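Local coordinates for prophenoloxidase b (Marsupenaeus japonicus, PDB 3WKY), which probably oxidises monophenols and o-diphenols once activated, as a crustacean hemolymph prophenoloxidase whose type 3 dicopper centre holds oxygen, at residues 479-485 and 576-582; 444-450 and 659-665; 70-74 and 357-362. All blocks are in the same frame, centred on the assembly; numbering follows the deposited sequence. Where two conformers were deposited one is given.

Interaction 1 of 3, residues 479-485 and 576-582. Unlike the reference sequence in segment 576-582: Arg-576 (reference Gln). With NAG (2-acetamido-2-deoxy-beta-D-glucopyranose), chain F.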
loop_
_atom_site.group_PDB
_atom_site.type_symbol
_atom_site.label_atom_id
_atom_site.label_comp_id
_atom_site.label_asym_id
_atom_site.label_seq_id
_atom_site.Cartn_x
_atom_site.Cartn_y
_atom_site.Cartn_z
ATOM N N PHE A 479 43.337 -8.172 -10.142
ATOM C CA PHE A 479 42.482 -9.290 -10.520
ATOM C C PHE A 479 42.617 -10.379 -9.474
ATOM O O PHE A 479 43.706 -10.582 -8.922
ATOM C CB PHE A 479 42.952 -9.892 -11.847
ATOM C CG PHE A 479 42.769 -8.994 -13.023
ATOM C CD1 PHE A 479 43.651 -7.949 -13.264
ATOM C CD2 PHE A 479 41.718 -9.201 -13.907
ATOM C CE1 PHE A 479 43.475 -7.105 -14.358
ATOM C CE2 PHE A 479 41.541 -8.370 -15.004
ATOM C CZ PHE A 479 42.424 -7.320 -15.232
ATOM N N LEU A 480 41.535 -11.109 -9.221
ATOM C CA LEU A 480 41.662 -12.322 -8.422
ATOM C C LEU A 480 42.525 -13.281 -9.234
ATOM O O LEU A 480 42.461 -13.278 -10.467
ATOM C CB LEU A 480 40.293 -12.952 -8.163
ATOM C CG LEU A 480 40.342 -14.057 -7.116
ATOM C CD1 LEU A 480 40.565 -13.410 -5.764
ATOM C CD2 LEU A 480 39.094 -14.939 -7.125
ATOM N N GLU A 481 43.328 -14.098 -8.549
ATOM C CA GLU A 481 44.204 -15.045 -9.220
ATOM C C GLU A 481 44.422 -16.236 -8.304
ATOM O O GLU A 481 44.033 -16.195 -7.137
ATOM C CB GLU A 481 45.552 -14.386 -9.558
ATOM C CG GLU A 481 45.706 -13.958 -11.016
ATOM C CD GLU A 481 45.838 -15.140 -11.969
ATOM O OE1 GLU A 481 45.773 -16.312 -11.514
ATOM O OE2 GLU A 481 46.014 -14.898 -13.185
ATOM N N HIS A 482 45.042 -17.294 -8.826
ATOM C CA HIS A 482 45.311 -18.487 -8.032
ATOM C C HIS A 482 46.562 -19.158 -8.592
ATOM O O HIS A 482 46.848 -19.022 -9.776
ATOM C CB HIS A 482 44.135 -19.461 -8.149
ATOM C CG HIS A 482 43.992 -20.065 -9.511
ATOM N ND1 HIS A 482 44.612 -21.245 -9.874
ATOM C CD2 HIS A 482 43.326 -19.642 -10.614
ATOM C CE1 HIS A 482 44.319 -21.529 -11.128
ATOM N NE2 HIS A 482 43.540 -20.569 -11.603
ATOM N N PRO A 483 47.313 -19.879 -7.741
ATOM C CA PRO A 483 48.436 -20.709 -8.216
ATOM C C PRO A 483 47.946 -21.887 -9.050
ATOM O O PRO A 483 46.823 -22.352 -8.815
ATOM C CB PRO A 483 49.048 -21.251 -6.914
ATOM C CG PRO A 483 48.615 -20.303 -5.849
ATOM C CD PRO A 483 47.246 -19.811 -6.271
ATOM N N ASP A 484 48.756 -22.377 -9.990
ATOM C CA ASP A 484 48.436 -23.636 -10.666
ATOM C C ASP A 484 48.258 -24.753 -9.642
ATOM O O ASP A 484 48.858 -24.724 -8.565
ATOM C CB ASP A 484 49.547 -24.062 -11.637
ATOM C CG ASP A 484 49.680 -23.142 -12.839
ATOM O OD1 ASP A 484 48.724 -22.402 -13.155
ATOM O OD2 ASP A 484 50.754 -23.179 -13.482
ATOM N N PHE A 485 47.432 -25.738 -9.979
ATOM C CA PHE A 485 47.333 -26.942 -9.174
ATOM C C PHE A 485 47.146 -28.149 -10.073
ATOM O O PHE A 485 46.797 -28.017 -11.249
ATOM C CB PHE A 485 46.187 -26.858 -8.147
ATOM C CG PHE A 485 44.817 -26.716 -8.759
ATOM C CD1 PHE A 485 44.318 -25.462 -9.088
ATOM C CD2 PHE A 485 44.010 -27.830 -8.966
ATOM C CE1 PHE A 485 43.055 -25.322 -9.647
ATOM C CE2 PHE A 485 42.744 -27.700 -9.521
ATOM C CZ PHE A 485 42.265 -26.439 -9.861
ATOM N N ARG A 576 40.950 -18.083 -16.654
ATOM C CA ARG A 576 41.832 -18.911 -15.837
ATOM C C ARG A 576 41.985 -18.309 -14.447
ATOM O O ARG A 576 42.042 -19.040 -13.452
ATOM C CB ARG A 576 43.214 -19.113 -16.493
ATOM C CG ARG A 576 44.110 -20.069 -15.684
ATOM C CD ARG A 576 45.615 -19.751 -15.807
ATOM N NE ARG A 576 46.375 -20.298 -14.678
ATOM C CZ ARG A 576 46.541 -19.672 -13.509
ATOM N NH1 ARG A 576 46.006 -18.470 -13.310
ATOM N NH2 ARG A 576 47.242 -20.245 -12.533
ATOM N N ASN A 577 42.018 -16.979 -14.371
ATOM C CA ASN A 577 42.219 -16.319 -13.084
ATOM C C ASN A 577 41.032 -16.475 -12.128
ATOM O O ASN A 577 41.180 -16.283 -10.910
ATOM C CB ASN A 577 42.601 -14.845 -13.260
ATOM C CG ASN A 577 41.433 -13.985 -13.731
ATOM O OD1 ASN A 577 41.014 -14.077 -14.879
ATOM N ND2 ASN A 577 40.914 -13.141 -12.841
ATOM N N LEU A 578 39.870 -16.842 -12.673
ATOM C CA LEU A 578 38.680 -17.108 -11.840
ATOM C C LEU A 578 38.346 -18.590 -11.785
ATOM O O LEU A 578 37.222 -18.980 -11.468
ATOM C CB LEU A 578 37.459 -16.307 -12.334
ATOM C CG LEU A 578 37.632 -14.791 -12.425
ATOM C CD1 LEU A 578 36.321 -14.139 -12.912
ATOM C CD2 LEU A 578 38.065 -14.177 -11.083
ATOM N N GLN A 579 39.329 -19.433 -12.085
ATOM C CA GLN A 579 39.098 -20.867 -12.106
ATOM C C GLN A 579 38.815 -21.436 -10.713
ATOM O O GLN A 579 38.131 -22.451 -10.575
ATOM C CB GLN A 579 40.321 -21.553 -12.713
ATOM C CG GLN A 579 40.240 -23.045 -12.829
ATOM C CD GLN A 579 41.425 -23.561 -13.620
ATOM O OE1 GLN A 579 42.440 -22.863 -13.738
ATOM N NE2 GLN A 579 41.300 -24.762 -14.190
ATOM N N VAL A 580 39.348 -20.784 -9.683
ATOM C CA VAL A 580 39.183 -21.241 -8.309
ATOM C C VAL A 580 38.324 -20.211 -7.578
ATOM O O VAL A 580 38.626 -19.019 -7.624
ATOM C CB VAL A 580 40.568 -21.376 -7.623
ATOM C CG1 VAL A 580 40.432 -21.728 -6.124
ATOM C CG2 VAL A 580 41.418 -22.440 -8.359
ATOM N N PRO A 581 37.243 -20.659 -6.916
ATOM C CA PRO A 581 36.466 -19.711 -6.091
ATOM C C PRO A 581 37.368 -19.044 -5.046
ATOM O O PRO A 581 38.344 -19.652 -4.614
ATOM C CB PRO A 581 35.430 -20.611 -5.408
ATOM C CG PRO A 581 35.230 -21.750 -6.381
ATOM C CD PRO A 581 36.624 -21.998 -6.960
ATOM N N ARG A 582 37.047 -17.813 -4.655
ATOM C CA ARG A 582 37.889 -17.036 -3.737
ATOM C C ARG A 582 38.254 -17.786 -2.460
ATOM O O ARG A 582 39.423 -17.801 -2.048
ATOM C CB ARG A 582 37.191 -15.722 -3.362
ATOM C CG ARG A 582 37.971 -14.812 -2.408
ATOM C CD ARG A 582 37.020 -13.753 -1.830
ATOM N NE ARG A 582 37.646 -12.756 -0.956
ATOM C CZ ARG A 582 37.815 -12.891 0.362
ATOM N NH1 ARG A 582 37.444 -14.003 0.987
ATOM N NH2 ARG A 582 38.376 -11.909 1.062
HETATM C C1 NAG F . 49.242 -21.951 -16.599
HETATM C C2 NAG F . 50.758 -22.098 -16.761
HETATM C C3 NAG F . 51.457 -20.921 -16.092
HETATM C C4 NAG F . 50.954 -19.620 -16.702
HETATM C C5 NAG F . 49.429 -19.561 -16.720
HETATM C C6 NAG F . 48.965 -18.395 -17.584
HETATM C C7 NAG F . 51.895 -24.227 -17.046
HETATM C C8 NAG F . 52.817 -25.206 -16.378
HETATM N N2 NAG F . 51.250 -23.370 -16.251
HETATM O O3 NAG F . 52.851 -21.009 -16.273
HETATM O O4 NAG F . 51.455 -18.524 -15.966
HETATM O O5 NAG F . 48.857 -20.748 -17.242
HETATM O O6 NAG F . 49.033 -18.786 -18.938
HETATM O O7 NAG F . 51.761 -24.236 -18.270
HETATM O O HOH W 1 45.529 -16.295 -15.341
#

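Interaction 2 of 3, residues 444-450 and 659-665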
loop_
_atom_site.group_PDB
_atom_site.type_symbol
_atom_site.label_atom_id
_atom_site.label_comp_id
_atom_site.label_asym_id
_atom_site.label_seq_id
_atom_site.Cartn_x
_atom_site.Cartn_y
_atom_site.Cartn_z
ATOM N N ASN A 444 45.489 -31.011 -0.838
ATOM C CA ASN A 444 44.064 -30.672 -0.869
ATOM C C ASN A 444 43.726 -29.260 -0.400
ATOM O O ASN A 444 42.596 -28.993 0.027
ATOM C CB ASN A 444 43.253 -31.716 -0.103
ATOM C CG ASN A 444 43.498 -33.106 -0.617
ATOM O OD1 ASN A 444 43.464 -33.341 -1.828
ATOM N ND2 ASN A 444 43.773 -34.044 0.294
ATOM N N LEU A 445 44.713 -28.373 -0.491
ATOM C CA LEU A 445 44.540 -26.964 -0.156
ATOM C C LEU A 445 44.850 -26.097 -1.365
ATOM O O LEU A 445 45.914 -26.230 -1.986
ATOM C CB LEU A 445 45.445 -26.570 1.018
ATOM C CG LEU A 445 45.470 -25.093 1.432
ATOM C CD1 LEU A 445 44.112 -24.632 1.961
ATOM C CD2 LEU A 445 46.560 -24.823 2.468
ATOM N N LEU A 446 43.913 -25.216 -1.716
ATOM C CA LEU A 446 44.109 -24.290 -2.831
ATOM C C LEU A 446 44.072 -22.863 -2.307
ATOM O O LEU A 446 43.404 -22.580 -1.304
ATOM C CB LEU A 446 43.021 -24.480 -3.893
ATOM C CG LEU A 446 42.923 -25.868 -4.533
ATOM C CD1 LEU A 446 41.836 -25.886 -5.603
ATOM C CD2 LEU A 446 44.262 -26.277 -5.133
ATOM N N HIS A 447 44.792 -21.959 -2.968
ATOM C CA HIS A 447 44.796 -20.569 -2.531
ATOM C C HIS A 447 44.319 -19.619 -3.615
ATOM O O HIS A 447 44.343 -19.936 -4.801
ATOM C CB HIS A 447 46.190 -20.122 -2.075
ATOM C CG HIS A 447 46.645 -20.752 -0.799
ATOM N ND1 HIS A 447 47.475 -21.851 -0.770
ATOM C CD2 HIS A 447 46.386 -20.439 0.495
ATOM C CE1 HIS A 447 47.710 -22.188 0.488
ATOM N NE2 HIS A 447 47.063 -21.348 1.273
ATOM N N THR A 448 43.864 -18.452 -3.183
ATOM C CA THR A 448 43.565 -17.370 -4.116
ATOM C C THR A 448 44.112 -16.092 -3.530
ATOM O O THR A 448 44.353 -15.995 -2.323
ATOM C CB THR A 448 42.053 -17.171 -4.419
ATOM O OG1 THR A 448 41.384 -16.679 -3.252
ATOM C CG2 THR A 448 41.402 -18.461 -4.899
ATOM N N PHE A 449 44.381 -15.118 -4.396
ATOM C CA PHE A 449 44.880 -13.811 -3.951
ATOM C C PHE A 449 44.739 -12.784 -5.068
ATOM O O PHE A 449 44.430 -13.145 -6.206
ATOM C CB PHE A 449 46.344 -13.899 -3.481
ATOM C CG PHE A 449 47.195 -14.820 -4.312
ATOM C CD1 PHE A 449 47.460 -14.537 -5.645
ATOM C CD2 PHE A 449 47.733 -15.966 -3.754
ATOM C CE1 PHE A 449 48.240 -15.386 -6.411
ATOM C CE2 PHE A 449 48.517 -16.821 -4.512
ATOM C CZ PHE A 449 48.770 -16.529 -5.841
ATOM N N PHE A 450 44.954 -11.509 -4.762
ATOM C CA PHE A 450 44.872 -10.494 -5.811
ATOM C C PHE A 450 46.247 -10.151 -6.376
ATOM O O PHE A 450 47.224 -10.057 -5.636
ATOM C CB PHE A 450 44.148 -9.233 -5.331
ATOM C CG PHE A 450 42.663 -9.418 -5.190
ATOM C CD1 PHE A 450 41.821 -9.220 -6.280
ATOM C CD2 PHE A 450 42.110 -9.810 -3.977
ATOM C CE1 PHE A 450 40.446 -9.400 -6.157
ATOM C CE2 PHE A 450 40.736 -9.995 -3.845
ATOM C CZ PHE A 450 39.905 -9.788 -4.933
ATOM N N GLU A 659 37.308 -33.880 -0.923
ATOM C CA GLU A 659 37.064 -32.605 -0.284
ATOM C C GLU A 659 38.331 -31.764 -0.386
ATOM O O GLU A 659 39.436 -32.277 -0.189
ATOM C CB GLU A 659 36.718 -32.874 1.178
ATOM C CG GLU A 659 35.890 -31.828 1.843
ATOM C CD GLU A 659 35.363 -32.283 3.202
ATOM O OE1 GLU A 659 36.040 -32.022 4.219
ATOM O OE2 GLU A 659 34.272 -32.898 3.252
ATOM N N VAL A 660 38.191 -30.484 -0.725
ATOM C CA VAL A 660 39.335 -29.575 -0.711
ATOM C C VAL A 660 39.015 -28.343 0.119
ATOM O O VAL A 660 37.840 -28.036 0.360
ATOM C CB VAL A 660 39.781 -29.146 -2.134
ATOM C CG1 VAL A 660 40.078 -30.372 -2.989
ATOM C CG2 VAL A 660 38.736 -28.255 -2.799
ATOM N N THR A 661 40.061 -27.662 0.578
ATOM C CA THR A 661 39.907 -26.398 1.284
ATOM C C THR A 661 40.431 -25.300 0.373
ATOM O O THR A 661 41.454 -25.478 -0.293
ATOM C CB THR A 661 40.692 -26.413 2.614
ATOM O OG1 THR A 661 40.163 -27.445 3.456
ATOM C CG2 THR A 661 40.592 -25.074 3.337
ATOM N N ILE A 662 39.719 -24.178 0.305
ATOM C CA ILE A 662 40.205 -23.045 -0.480
ATOM C C ILE A 662 40.386 -21.842 0.432
ATOM O O ILE A 662 39.457 -21.448 1.144
ATOM C CB ILE A 662 39.238 -22.680 -1.647
ATOM C CG1 ILE A 662 38.999 -23.901 -2.538
ATOM C CG2 ILE A 662 39.796 -21.502 -2.453
ATOM C CD1 ILE A 662 38.127 -23.632 -3.750
ATOM N N THR A 663 41.577 -21.252 0.402
ATOM C CA THR A 663 41.941 -20.215 1.353
ATOM C C THR A 663 42.388 -18.958 0.627
ATOM O O THR A 663 43.316 -18.999 -0.179
ATOM C CB THR A 663 43.064 -20.708 2.287
ATOM O OG1 THR A 663 42.552 -21.748 3.127
ATOM C CG2 THR A 663 43.594 -19.570 3.162
ATOM N N HIS A 664 41.708 -17.841 0.889
ATOM C CA HIS A 664 42.079 -16.575 0.282
ATOM C C HIS A 664 43.155 -15.896 1.111
ATOM O O HIS A 664 43.006 -15.746 2.323
ATOM C CB HIS A 664 40.858 -15.636 0.175
ATOM C CG HIS A 664 41.180 -14.300 -0.421
ATOM N ND1 HIS A 664 41.482 -14.134 -1.754
ATOM C CD2 HIS A 664 41.254 -13.068 0.136
ATOM C CE1 HIS A 664 41.728 -12.857 -1.996
ATOM N NE2 HIS A 664 41.598 -12.190 -0.865
ATOM N N LEU A 665 44.226 -15.468 0.445
ATOM C CA LEU A 665 45.320 -14.766 1.104
ATOM C C LEU A 665 45.289 -13.275 0.778
ATOM O O LEU A 665 45.510 -12.877 -0.374
ATOM C CB LEU A 665 46.665 -15.362 0.667
ATOM C CG LEU A 665 46.859 -16.856 0.944
ATOM C CD1 LEU A 665 48.120 -17.412 0.253
ATOM C CD2 LEU A 665 46.904 -17.111 2.438
HETATM O O HOH W 2 45.354 -10.806 -2.120
#

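Interaction 3 of 3, residues 70-74 and 357-362. With CUO (Cu2-o2 cluster), chain J.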
loop_
_atom_site.group_PDB
_atom_site.type_symbol
_atom_site.label_atom_id
_atom_site.label_comp_id
_atom_site.label_asym_id
_atom_site.label_seq_id
_atom_site.Cartn_x
_atom_site.Cartn_y
_atom_site.Cartn_z
ATOM N N PHE A 70 23.440 -3.617 -29.095
ATOM C CA PHE A 70 22.527 -4.139 -28.089
ATOM C C PHE A 70 22.166 -5.578 -28.428
ATOM O O PHE A 70 21.201 -5.851 -29.150
ATOM C CB PHE A 70 21.298 -3.241 -28.001
ATOM C CG PHE A 70 21.601 -1.885 -27.441
ATOM C CD1 PHE A 70 22.332 -1.759 -26.269
ATOM C CD2 PHE A 70 21.210 -0.738 -28.110
ATOM C CE1 PHE A 70 22.636 -0.509 -25.752
ATOM C CE2 PHE A 70 21.505 0.511 -27.599
ATOM C CZ PHE A 70 22.221 0.626 -26.424
ATOM N N ALA A 71 22.972 -6.497 -27.898
ATOM C CA ALA A 71 22.967 -7.879 -28.335
ATOM C C ALA A 71 21.638 -8.607 -28.149
ATOM O O ALA A 71 21.343 -9.553 -28.881
ATOM C CB ALA A 71 24.102 -8.640 -27.654
ATOM N N PHE A 72 20.825 -8.167 -27.189
ATOM C CA PHE A 72 19.584 -8.883 -26.886
ATOM C C PHE A 72 18.419 -8.361 -27.703
ATOM O O PHE A 72 17.330 -8.944 -27.689
ATOM C CB PHE A 72 19.267 -8.799 -25.383
ATOM C CG PHE A 72 20.407 -9.241 -24.515
ATOM C CD1 PHE A 72 20.633 -10.587 -24.287
ATOM C CD2 PHE A 72 21.285 -8.310 -23.964
ATOM C CE1 PHE A 72 21.700 -10.997 -23.519
ATOM C CE2 PHE A 72 22.355 -8.715 -23.193
ATOM C CZ PHE A 72 22.556 -10.063 -22.962
ATOM N N ASN A 73 18.660 -7.261 -28.410
ATOM C CA ASN A 73 17.647 -6.618 -29.231
ATOM C C ASN A 73 17.601 -7.249 -30.621
ATOM O O ASN A 73 18.638 -7.431 -31.269
ATOM C CB ASN A 73 17.926 -5.117 -29.321
ATOM C CG ASN A 73 17.020 -4.413 -30.315
ATOM O OD1 ASN A 73 17.327 -4.336 -31.510
ATOM N ND2 ASN A 73 15.898 -3.891 -29.827
ATOM N N LYS A 74 16.399 -7.590 -31.077
ATOM C CA LYS A 74 16.205 -8.314 -32.337
ATOM C C LYS A 74 16.793 -7.599 -33.558
ATOM O O LYS A 74 17.407 -8.218 -34.429
ATOM C CB LYS A 74 14.715 -8.566 -32.560
ATOM C CG LYS A 74 14.384 -9.315 -33.839
ATOM C CD LYS A 74 12.902 -9.203 -34.157
ATOM C CE LYS A 74 12.466 -10.253 -35.167
ATOM N NZ LYS A 74 11.083 -9.998 -35.663
ATOM N N HIS A 357 14.006 -14.363 -21.914
ATOM C CA HIS A 357 15.297 -13.995 -21.365
ATOM C C HIS A 357 15.917 -12.769 -22.048
ATOM O O HIS A 357 16.438 -11.867 -21.366
ATOM C CB HIS A 357 16.272 -15.177 -21.388
ATOM C CG HIS A 357 17.694 -14.749 -21.473
ATOM N ND1 HIS A 357 18.334 -14.553 -22.679
ATOM C CD2 HIS A 357 18.597 -14.430 -20.508
ATOM C CE1 HIS A 357 19.569 -14.138 -22.457
ATOM N NE2 HIS A 357 19.754 -14.070 -21.156
ATOM N N ASN A 358 15.865 -12.717 -23.382
ATOM C CA ASN A 358 16.451 -11.577 -24.097
ATOM C C ASN A 358 15.733 -10.277 -23.752
ATOM O O ASN A 358 16.372 -9.245 -23.484
ATOM C CB ASN A 358 16.427 -11.786 -25.623
ATOM C CG ASN A 358 17.421 -12.848 -26.081
ATOM O OD1 ASN A 358 18.409 -13.114 -25.397
ATOM N ND2 ASN A 358 17.160 -13.457 -27.235
ATOM N N LEU A 359 14.406 -10.314 -23.780
ATOM C CA LEU A 359 13.655 -9.086 -23.523
ATOM C C LEU A 359 13.847 -8.634 -22.084
ATOM O O LEU A 359 13.891 -7.435 -21.806
ATOM C CB LEU A 359 12.178 -9.236 -23.875
ATOM C CG LEU A 359 11.919 -8.952 -25.360
ATOM C CD1 LEU A 359 10.555 -9.473 -25.789
ATOM C CD2 LEU A 359 12.029 -7.448 -25.643
ATOM N N GLY A 360 14.003 -9.592 -21.179
ATOM C CA GLY A 360 14.244 -9.270 -19.780
ATOM C C GLY A 360 15.489 -8.424 -19.615
ATOM O O GLY A 360 15.516 -7.514 -18.800
ATOM N N HIS A 361 16.542 -8.729 -20.376
ATOM C CA HIS A 361 17.732 -7.876 -20.362
ATOM C C HIS A 361 17.396 -6.447 -20.751
ATOM O O HIS A 361 17.889 -5.483 -20.144
ATOM C CB HIS A 361 18.758 -8.380 -21.358
ATOM C CG HIS A 361 19.685 -9.394 -20.781
ATOM N ND1 HIS A 361 20.879 -9.047 -20.194
ATOM C CD2 HIS A 361 19.584 -10.740 -20.687
ATOM C CE1 HIS A 361 21.489 -10.141 -19.767
ATOM N NE2 HIS A 361 20.715 -11.169 -20.047
ATOM N N ASP A 362 16.585 -6.314 -21.788
ATOM C CA ASP A 362 16.206 -4.993 -22.264
ATOM C C ASP A 362 15.244 -4.253 -21.320
ATOM O O ASP A 362 15.340 -3.034 -21.172
ATOM C CB ASP A 362 15.624 -5.091 -23.678
ATOM C CG ASP A 362 16.696 -5.378 -24.726
ATOM O OD1 ASP A 362 17.889 -5.111 -24.451
ATOM O OD2 ASP A 362 16.348 -5.871 -25.820
HETATM CU CU1 CUO J . 24.526 -14.495 -21.178
HETATM CU CU2 CUO J . 21.369 -13.154 -20.082
HETATM O O1 CUO J . 22.631 -13.907 -21.412
HETATM O O2 CUO J . 23.387 -12.610 -20.704
HETATM O O HOH W 3 20.111 -5.584 -25.997
HETATM O O HOH W 4 14.831 -4.147 -27.158
#

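Interaction 1 of 3, residues 479-485 and 576-582
Two salt bridges fix the guanidinium of Arg-576: NH1 meets Glu-481 OE1 at 2.8 Å and NH2 meets Asp-484 OD1 at 2.7 Å. Arg-576 NH2 also donates to His-482 O (3.0 Å), so one group gathers in the end of the strand and the residues just beyond it. Arg-576 differs here from the reference sequence, which has Gln. A water bridges Glu-481 OE2 and Arg-576 NH1, and OE2 also salt-bridges Lys-453. Asn-577 ND2 donates to Leu-480 O (2.8 Å), while His-482 NE2 makes a weak bond to Arg-576 O (2.8 Å).

The His-482 ring is sandwiched. The guanidinium lies flat on one face, centres 4.0 Å apart and planes at 6°, and Val-580 CG2 sits over the opposite face, 3.8 Å from the ring centroid. Val-580 CG2 also reaches Phe-485 CE1 (3.6 Å), and further out Leu-480 CB packs on Leu-578 CD2 (3.9 Å).

Asp-484 OD2 accepts a 2.8 Å bond from N2 of the NAG, and Arg-576 NE bonds to Asn-550, the glycosylated asparagine. The contact thus ties the long loop between strands 541-548 and 588-598 onto the end of strand 472-481 and the residues that follow it in the hemocyanin-type, immunoglobulin-like C-terminal domain.

Interaction 2 of 3, residues 444-450 and 659-665
Strands 445-456 and 655-664 lie side by side as a parallel pair in the mixed sheet of the immunoglobulin-like hemocyanin C-terminal domain, although 208 residues lie between segments 444-450 and 659-665. Within these segments the axes approach to 4.6 Å with directions 23° apart, and Leu-445 pairs with Thr-661, Leu-446 with Ile-662, His-447 with Thr-663 and Thr-448 with His-664.

Five backbone hydrogen bonds zigzag between them as parallel pairing requires. Thr-661 N donates to Asn-444 O and Leu-446 N to Thr-661 O, both at 2.9 Å; Thr-663 N follows to Leu-446 O (2.8 Å), Thr-448 N to Thr-663 O (3.1 Å) and Leu-665 N to Thr-448 O (2.8 Å). CA-H...O contacts fill the gaps, the shortest being His-447 CA to Thr-663 O at 3.2 Å.

Side chains alternate between the two faces. Leu-446 CB packs against Ile-662 CG1 (4.3 Å) on the face shared with Thr-448 and His-664, where Val-430 of strand 424-432 and Phe-590 of the neighbouring strand 588-598 also press in. On the other face Leu-445 CD1 touches Thr-661 CG2 (3.8 Å), and His-447 CD2 meets Leu-665 CD1 (3.5 Å) while its ND1 is bound to Glu-432. The Phe-450 and His-664 rings meet rim to rim, centroids 5.5 Å apart.

Polar links gather at the C-terminal end. His-664 ND1 donates to Thr-448 OG1 (3.0 Å), a hydroxyl also bonded to Arg-582 O. Beyond the last direct backbone bond, a water accepts from Phe-450 N at 2.8 Å and donates to Leu-665 O at 2.7 Å.

Interaction 3 of 3, residues 70-74 and 357-362
A phenylalanine ring lies face to face on a copper-binding histidine: the rings of Phe-72 and His-361 are stacked with centroids 3.6 Å apart and planes at 8°. Phe-72 CE2 comes within 3.4 Å of His-361 ND1, and His-361 CB lies over the same ring, 3.8 Å from its centroid. His-361 ND1 is held by Met-381 O, which leaves His-361 NE2 to bind CU2 of the Cu2-O2 cluster at 2.1 Å.

One helical turn earlier, His-357 NE2 binds the same copper, also at 2.1 Å, and His-397 supplies the third imidazole. Phe-72 approaches His-357 too, CE1 to CE1 at 3.9 Å with the planes at 78°, so its ring touches two ligands of one metal. Phe-72 CZ stops 3.5 Å from O2 of the cluster. This is the type 3 copper centre of hemocyanins and phenoloxidases, in which each copper takes three histidines. Here helix 356-365 of the copper-containing domain brings two of them, and the all-alpha domain inserts an aromatic ring beside the bound oxygen. In arthropod hemocyanins and prophenoloxidases a phenylalanine from this domain likewise covers the site, consistent with restricted substrate access in the proenzyme.

Phe-72 stands in a type I beta turn, Phe-70 to Asn-73, closed by Asn-73 N to Phe-70 O (3.0 Å). Asn-73 then N-caps helix 74-89, its OD1 accepting from His-76 N. No direct hydrogen bond crosses between the segments; two waters do the work. One links Phe-72 N (2.9 Å) to Asp-362 OD1 (2.7 Å), the other Asn-73 ND2 (2.9 Å) to Asp-362 OD2 (2.7 Å).

Interaction 3 comes first along the chain and closes before the others open; interaction 1 is then nested inside the long loop that interaction 2 closes. The latter two are neighbours, their centres 9 Å apart, in the C-terminal immunoglobulin-like domain. Strands 472-481 and 445-456 adjoin in its sheet, where Glu-481 N lies 2.8 Å from Phe-449 O, and loop 576-582 runs on to reach Thr-448. Interaction 3 joins the all-alpha and copper-containing domains on the opposite side of the chain's centre, its centre about 31 and 37 Å from those of interactions 1 and 2. Its nearest atoms remain about 17 and 23 Å from theirs, so interaction 3 does not touch the other two.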